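Side-chain contacts in membrane lipoprotein TpN32 (Treponema pallidum, PDB 1XS5), which binds L-methionine as a periplasmic-type binding lipoprotein of the NlpA family and probably serves in its uptake: residues M63-F66 and N67-N71; L53-F56 and F57-V60; R127-A130 and G131-L134. All coordinates share one frame; numbering follows the deposited sequence.

Contact 1. Residues M63-F66 and N67-N71; sequences MQQF and NQEHN
N67 meets M63 one turn back in the helix and F66 directly before it, and the next three residues each look back one turn, through a water, an amide and a ring. Its backbone N donates to M63 O at 2.8 Å, the first of four successive i to i+4 helical bonds that end with H70 N on F66 O. The N67 amide lies across the F66 side chain, its plane 59° from that of the ring, and ND2 is spent on the carbonyl of L74.

Q68 makes no direct side-chain bond here. Instead a water bridges the helix turn, donating to Q64 O at 2.9 Å and accepting a longer bond from Q68 NE2.

E69 runs alongside Q65. The glutamine chain leaves its CA with CG opposite the backbone N (chi1 -166°) and then bends at chi2, which swings its amide along the helix toward the carboxylate. Q65 NE2 reaches E69 OE1 at 2.8 Å in a nearly straight bond; the acceptor lies in the amide plane, yet the donor comes from above the carboxylate plane.

H70 supplies the aromatic contact. Its CB sits over one face of the F66 ring, toward the rim, in a CH-pi contact 3.9 Å from the centroid. The imidazole is slid aside and barely overlaps the phenyl, although the planes are only 19° from parallel; H70 CD2 approaches F66 CD1 to 3.4 Å.

N71 leaves the helix with positive phi. The buried side of helix 60-70 packs through F66 against N44, E45 and M48 of helix 40-49, while M63 and F66 touch L74 of strand 74-82.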
loop_
_atom_site.group_PDB
_atom_site.type_symbol
_atom_site.label_atom_id
_atom_site.label_comp_id
_atom_site.label_asym_id
_atom_site.label_seq_id
_atom_site.Cartn_x
_atom_site.Cartn_y
_atom_site.Cartn_z
ATOM N N MET A 63 -5.980 -7.642 0.724
ATOM C CA MET A 63 -5.938 -9.091 0.591
ATOM C C MET A 63 -7.338 -9.666 0.876
ATOM O O MET A 63 -7.829 -10.567 0.154
ATOM C CB MET A 63 -4.934 -9.653 1.609
ATOM C CG MET A 63 -4.666 -11.132 1.435
ATOM S SD MET A 63 -3.765 -11.828 2.824
ATOM C CE MET A 63 -5.050 -11.774 4.148
ATOM N N GLN A 64 -7.974 -9.148 1.935
ATOM C CA GLN A 64 -9.332 -9.595 2.286
ATOM C C GLN A 64 -10.300 -9.285 1.188
ATOM O O GLN A 64 -11.123 -10.130 0.829
ATOM C CB GLN A 64 -9.789 -8.970 3.620
ATOM C CG GLN A 64 -8.987 -9.573 4.769
ATOM C CD GLN A 64 -9.201 -8.896 6.113
ATOM O OE1 GLN A 64 -9.558 -7.711 6.180
ATOM N NE2 GLN A 64 -8.951 -9.642 7.204
ATOM N N GLN A 65 -10.204 -8.083 0.625
ATOM C CA GLN A 65 -11.066 -7.717 -0.479
ATOM C C GLN A 65 -10.858 -8.732 -1.608
ATOM O O GLN A 65 -11.831 -9.228 -2.197
ATOM C CB GLN A 65 -10.717 -6.294 -0.969
ATOM C CG GLN A 65 -11.737 -5.602 -1.902
ATOM C CD GLN A 65 -11.852 -6.223 -3.295
ATOM O OE1 GLN A 65 -10.844 -6.617 -3.917
ATOM N NE2 GLN A 65 -13.090 -6.295 -3.808
ATOM N N PHE A 66 -9.595 -9.038 -1.935
ATOM C CA PHE A 66 -9.351 -9.998 -3.023
ATOM C C PHE A 66 -9.952 -11.370 -2.706
ATOM O O PHE A 66 -10.571 -11.988 -3.582
ATOM C CB PHE A 66 -7.852 -10.177 -3.307
ATOM C CG PHE A 66 -7.544 -11.313 -4.255
ATOM C CD1 PHE A 66 -7.515 -11.099 -5.628
ATOM C CD2 PHE A 66 -7.287 -12.611 -3.759
ATOM C CE1 PHE A 66 -7.228 -12.173 -6.508
ATOM C CE2 PHE A 66 -7.002 -13.680 -4.622
ATOM C CZ PHE A 66 -6.975 -13.460 -6.002
ATOM N N ASN A 67 -9.738 -11.868 -1.490
ATOM C CA ASN A 67 -10.315 -13.169 -1.109
ATOM C C ASN A 67 -11.843 -13.199 -1.304
ATOM O O ASN A 67 -12.397 -14.167 -1.829
ATOM C CB ASN A 67 -9.998 -13.495 0.350
ATOM C CG ASN A 67 -8.574 -13.964 0.550
ATOM O OD1 ASN A 67 -7.911 -14.365 -0.395
ATOM N ND2 ASN A 67 -8.111 -13.936 1.777
ATOM N N GLN A 68 -12.532 -12.128 -0.898
ATOM C CA GLN A 68 -13.972 -12.079 -1.055
ATOM C C GLN A 68 -14.438 -11.990 -2.502
ATOM O O GLN A 68 -15.378 -12.689 -2.913
ATOM C CB GLN A 68 -14.552 -10.884 -0.292
ATOM C CG GLN A 68 -14.598 -11.088 1.205
ATOM C CD GLN A 68 -15.367 -9.974 1.925
ATOM O OE1 GLN A 68 -16.407 -9.518 1.441
ATOM N NE2 GLN A 68 -14.863 -9.545 3.085
ATOM N N GLU A 69 -13.794 -11.123 -3.282
ATOM C CA GLU A 69 -14.211 -10.924 -4.653
ATOM C C GLU A 69 -13.790 -11.990 -5.635
ATOM O O GLU A 69 -14.522 -12.266 -6.588
ATOM C CB GLU A 69 -13.731 -9.561 -5.159
ATOM C CG GLU A 69 -13.946 -9.384 -6.664
ATOM C CD GLU A 69 -13.888 -7.934 -7.138
ATOM O OE1 GLU A 69 -13.140 -7.130 -6.525
ATOM O OE2 GLU A 69 -14.586 -7.615 -8.142
ATOM N N HIS A 70 -12.617 -12.590 -5.412
ATOM C CA HIS A 70 -12.102 -13.594 -6.346
ATOM C C HIS A 70 -12.024 -14.995 -5.774
ATOM O O HIS A 70 -11.270 -15.820 -6.280
ATOM C CB HIS A 70 -10.714 -13.178 -6.837
ATOM C CG HIS A 70 -10.705 -11.874 -7.560
ATOM N ND1 HIS A 70 -10.908 -11.777 -8.918
ATOM C CD2 HIS A 70 -10.568 -10.605 -7.108
ATOM C CE1 HIS A 70 -10.896 -10.504 -9.276
ATOM N NE2 HIS A 70 -10.691 -9.772 -8.196
ATOM N N ASN A 71 -12.791 -15.254 -4.721
ATOM C CA ASN A 71 -12.804 -16.578 -4.100
ATOM C C ASN A 71 -11.384 -17.030 -3.782
ATOM O O ASN A 71 -10.990 -18.172 -4.038
ATOM C CB ASN A 71 -13.483 -17.575 -5.048
ATOM C CG ASN A 71 -14.845 -17.072 -5.558
ATOM O OD1 ASN A 71 -14.970 -16.603 -6.701
ATOM N ND2 ASN A 71 -15.870 -17.160 -4.703
HETATM O O HOH W 1 -12.214 -11.466 3.193
#

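Contact 2. Residues L53-F56 and F57-V60; sequences LMNF and FQHV. With MET (methionine), chain B.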
loop_
_atom_site.group_PDB
_atom_site.type_symbol
_atom_site.label_atom_id
_atom_site.label_comp_id
_atom_site.label_asym_id
_atom_site.label_seq_id
_atom_site.Cartn_x
_atom_site.Cartn_y
_atom_site.Cartn_z
ATOM N N LEU A 53 5.388 -18.275 -5.082
ATOM C CA LEU A 53 5.123 -18.785 -3.733
ATOM C C LEU A 53 4.561 -17.695 -2.812
ATOM O O LEU A 53 3.788 -17.966 -1.883
ATOM C CB LEU A 53 6.431 -19.314 -3.146
ATOM C CG LEU A 53 6.303 -20.073 -1.824
ATOM C CD1 LEU A 53 5.219 -21.170 -1.945
ATOM C CD2 LEU A 53 7.649 -20.690 -1.494
ATOM N N MET A 54 4.955 -16.455 -3.071
ATOM C CA MET A 54 4.478 -15.371 -2.228
ATOM C C MET A 54 4.467 -14.057 -2.957
ATOM O O MET A 54 4.949 -13.961 -4.075
ATOM C CB MET A 54 5.369 -15.270 -0.974
ATOM C CG MET A 54 6.792 -14.916 -1.225
ATOM S SD MET A 54 8.013 -15.567 0.073
ATOM C CE MET A 54 8.880 -16.870 -0.778
ATOM N N ASN A 55 3.870 -13.039 -2.345
ATOM C CA ASN A 55 3.943 -11.727 -2.946
ATOM C C ASN A 55 4.092 -10.718 -1.864
ATOM O O ASN A 55 3.837 -11.007 -0.677
ATOM C CB ASN A 55 2.785 -11.370 -3.920
ATOM C CG ASN A 55 1.418 -11.261 -3.283
ATOM O OD1 ASN A 55 1.224 -10.708 -2.165
ATOM N ND2 ASN A 55 0.402 -11.745 -4.039
ATOM N N PHE A 56 4.584 -9.548 -2.256
ATOM C CA PHE A 56 4.810 -8.508 -1.256
ATOM C C PHE A 56 4.454 -7.146 -1.849
ATOM O O PHE A 56 5.278 -6.478 -2.491
ATOM C CB PHE A 56 6.283 -8.578 -0.798
ATOM C CG PHE A 56 6.664 -7.525 0.252
ATOM C CD1 PHE A 56 5.825 -7.239 1.316
ATOM C CD2 PHE A 56 7.861 -6.874 0.184
ATOM C CE1 PHE A 56 6.213 -6.308 2.290
ATOM C CE2 PHE A 56 8.234 -5.965 1.150
ATOM C CZ PHE A 56 7.405 -5.693 2.188
ATOM N N PHE A 57 3.206 -6.722 -1.642
ATOM C CA PHE A 57 2.787 -5.418 -2.195
ATOM C C PHE A 57 1.531 -4.803 -1.574
ATOM O O PHE A 57 1.223 -3.666 -1.873
ATOM C CB PHE A 57 2.472 -5.554 -3.691
ATOM C CG PHE A 57 1.100 -6.153 -3.961
ATOM C CD1 PHE A 57 0.878 -7.523 -3.830
ATOM C CD2 PHE A 57 0.035 -5.336 -4.346
ATOM C CE1 PHE A 57 -0.394 -8.080 -4.097
ATOM C CE2 PHE A 57 -1.228 -5.865 -4.613
ATOM C CZ PHE A 57 -1.447 -7.244 -4.497
ATOM N N GLN A 58 0.838 -5.535 -0.689
ATOM C CA GLN A 58 -0.441 -5.058 -0.196
ATOM C C GLN A 58 -0.579 -5.108 1.319
ATOM O O GLN A 58 0.297 -5.652 2.006
ATOM C CB GLN A 58 -1.537 -5.955 -0.788
ATOM C CG GLN A 58 -1.582 -7.388 -0.102
ATOM C CD GLN A 58 -2.269 -8.493 -0.942
ATOM O OE1 GLN A 58 -3.421 -8.393 -1.303
ATOM N NE2 GLN A 58 -1.540 -9.533 -1.229
ATOM N N HIS A 59 -1.703 -4.566 1.804
ATOM C CA HIS A 59 -2.004 -4.636 3.236
ATOM C C HIS A 59 -3.155 -5.669 3.436
ATOM O O HIS A 59 -3.732 -6.160 2.457
ATOM C CB HIS A 59 -2.358 -3.240 3.787
ATOM C CG HIS A 59 -3.293 -2.448 2.930
ATOM N ND1 HIS A 59 -4.571 -2.858 2.623
ATOM C CD2 HIS A 59 -3.151 -1.229 2.371
ATOM C CE1 HIS A 59 -5.178 -1.924 1.918
ATOM N NE2 HIS A 59 -4.334 -0.922 1.754
ATOM N N VAL A 60 -3.487 -6.021 4.685
ATOM C CA VAL A 60 -4.520 -7.019 4.890
ATOM C C VAL A 60 -5.932 -6.700 4.346
ATOM O O VAL A 60 -6.597 -7.595 3.809
ATOM C CB VAL A 60 -4.582 -7.470 6.402
ATOM C CG1 VAL A 60 -5.730 -8.452 6.593
ATOM C CG2 VAL A 60 -3.270 -8.190 6.772
HETATM N N MET B . 1.937 -0.042 -0.596
HETATM C CA MET B . 0.454 0.235 -0.599
HETATM C C MET B . -0.024 1.045 0.626
HETATM O O MET B . -0.791 2.024 0.448
HETATM C CB MET B . -0.338 -1.090 -0.644
HETATM C CG MET B . -1.805 -0.864 -0.944
HETATM S SD MET B . -2.803 -2.370 -0.969
HETATM C CE MET B . -2.354 -2.973 -2.651
HETATM O OXT MET B . 0.373 0.684 1.756
HETATM O O HOH W 2 1.564 -8.713 -0.280
#
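The chain turns a corner at F57, where the F57 ring and the Q58 amide both meet N55, at a break in strand 54-59, a central strand of one of the two mixed sheets in this periplasmic binding protein fold, and the corner forms part of the methionine pocket. Q58 shows how one side chain can serve both sides of it. Its CB lies over the centre of the F57 ring, 3.7 Å above the plane, and also packs 3.6 Å from CE of the ligand. CG stands between the backbone N and the carbonyl carbon (chi1 74°), and the extended chain beyond it carries the amide back over the corner toward N55. There NE2 gives N55 OD1 a weak bond of 3.1 Å, bent to 124°, and has a second acceptor in N44 OD1, which also takes a bond from N55 ND2; OE1 pairs with H62 ND1. The N55 amide meets the F57 ring at its edge, with the two planes 74° apart. A water accepts a hydrogen bond from F57 N and lies 2.8 Å from N55 OD1, to which it can donate. H59, whose ND1 caps the N of H62, lays one ring face against the ligand sulfur; its NE2, hydrogen-bonded to N112 OD1, lies 3.4 Å from SD.

Contact 3. Residues R127-A130 and G131-L134; sequences RMRA and GSGL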
loop_
_atom_site.group_PDB
_atom_site.type_symbol
_atom_site.label_atom_id
_atom_site.label_comp_id
_atom_site.label_asym_id
_atom_site.label_seq_id
_atom_site.Cartn_x
_atom_site.Cartn_y
_atom_site.Cartn_z
ATOM N N ARG A 127 -18.065 13.469 5.709
ATOM C CA ARG A 127 -18.521 12.545 6.731
ATOM C C ARG A 127 -19.040 11.297 6.044
ATOM O O ARG A 127 -19.876 11.369 5.134
ATOM C CB ARG A 127 -19.649 13.119 7.583
ATOM C CG ARG A 127 -20.106 12.112 8.634
ATOM C CD ARG A 127 -21.420 12.554 9.271
ATOM N NE ARG A 127 -21.759 11.666 10.371
ATOM C CZ ARG A 127 -22.016 12.099 11.597
ATOM N NH1 ARG A 127 -21.980 13.408 11.850
ATOM N NH2 ARG A 127 -22.277 11.231 12.571
ATOM N N MET A 128 -18.539 10.156 6.478
ATOM C CA MET A 128 -18.943 8.868 5.932
ATOM C C MET A 128 -20.159 8.291 6.698
ATOM O O MET A 128 -20.280 8.503 7.908
ATOM C CB MET A 128 -17.792 7.886 6.071
ATOM C CG MET A 128 -16.540 8.305 5.315
ATOM S SD MET A 128 -16.871 8.391 3.549
ATOM C CE MET A 128 -17.224 6.671 3.148
ATOM N N ARG A 129 -21.034 7.584 5.978
ATOM C CA ARG A 129 -22.205 6.917 6.549
ATOM C C ARG A 129 -21.693 5.913 7.613
ATOM O O ARG A 129 -20.604 5.333 7.476
ATOM C CB ARG A 129 -22.952 6.183 5.421
ATOM C CG ARG A 129 -23.786 4.974 5.847
ATOM C CD ARG A 129 -24.443 4.287 4.641
ATOM N NE ARG A 129 -23.583 3.316 3.941
ATOM C CZ ARG A 129 -23.559 2.002 4.193
ATOM N NH1 ARG A 129 -24.349 1.484 5.141
ATOM N NH2 ARG A 129 -22.772 1.188 3.477
ATOM N N ALA A 130 -22.500 5.671 8.641
ATOM C CA ALA A 130 -22.131 4.793 9.765
ATOM C C ALA A 130 -21.818 3.316 9.531
ATOM O O ALA A 130 -20.854 2.778 10.079
ATOM C CB ALA A 130 -23.191 4.914 10.859
ATOM N N GLY A 131 -22.616 2.617 8.750
ATOM C CA GLY A 131 -22.260 1.221 8.578
ATOM C C GLY A 131 -21.423 0.959 7.344
ATOM O O GLY A 131 -21.534 -0.128 6.786
ATOM N N SER A 132 -20.581 1.917 6.941
ATOM C CA SER A 132 -19.762 1.808 5.715
ATOM C C SER A 132 -18.823 0.611 5.543
ATOM O O SER A 132 -18.737 0.024 4.456
ATOM C CB SER A 132 -18.958 3.092 5.516
ATOM O OG SER A 132 -19.831 4.200 5.483
ATOM N N GLY A 133 -18.093 0.272 6.591
ATOM C CA GLY A 133 -17.201 -0.863 6.508
ATOM C C GLY A 133 -15.848 -0.601 5.899
ATOM O O GLY A 133 -15.523 0.493 5.456
ATOM N N LEU A 134 -15.067 -1.665 5.840
ATOM C CA LEU A 134 -13.709 -1.617 5.340
ATOM C C LEU A 134 -13.586 -1.321 3.839
ATOM O O LEU A 134 -12.543 -0.858 3.386
ATOM C CB LEU A 134 -13.042 -2.959 5.722
ATOM C CG LEU A 134 -11.521 -3.100 5.821
ATOM C CD1 LEU A 134 -10.967 -2.138 6.868
ATOM C CD2 LEU A 134 -11.181 -4.549 6.201
#
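S132 folds back on R129, with OG beside R129 O and the peptide that follows G131 lying under the arginine head. The modelled 2.4 Å between S132 OG and R129 O is very short for a hydrogen bond from the hydroxyl, and its exact length is doubtful. The serine backbone N adds only a weak bond of 3.5 Å to the same R129 O. The R129 chain is bent at chi3 (84°), which turns the guanidinium over the backbone: G131 C lies 3.5 Å above its plane, toward the rim, and S132 N sits 4.0 Å above it, nearer the centre. NH1 comes within 3.6 Å of G131 O. Four residues, R129 to S132, make a type I beta turn, and the arginine thus packs across the turn that its own carbonyl closes. In the next shell, D140 holds the guanidinium by a salt bridge to R129 NH2, and backbone bonding between R129 and D140 continues the pairing of strand 127-128 with strand 141-143. M128 CB passes 4.3 Å from S132 OG, while its side chain packs on L117 of helix 110-122 and on V141. Beyond the turn, the carbonyl of G133 accepts a bond from R118 NH1.

In the fold
Read from the N terminus, the three contacts come in series, and none nests within or crosses another. Contact 2 comes first, at the corner of strand 54-59, and the chain passes directly from it into helix 60-70, whose later turns form contact 1. The two touch where M63 CA lies 3.2 Å from Q58 OE1, joining the pocket-lining corner to the helix. Contact 3 arrives much later, closing the tight turn after strand 127-128 at the surface, with its centre about 20 Å from that of contact 1. L134 nevertheless packs on P61 and Q64, bringing the loop between strands 127-128 and 141-143 against the helix that follows strand 54-59 of the six-stranded sheet, whereas contacts 2 and 3 do not touch.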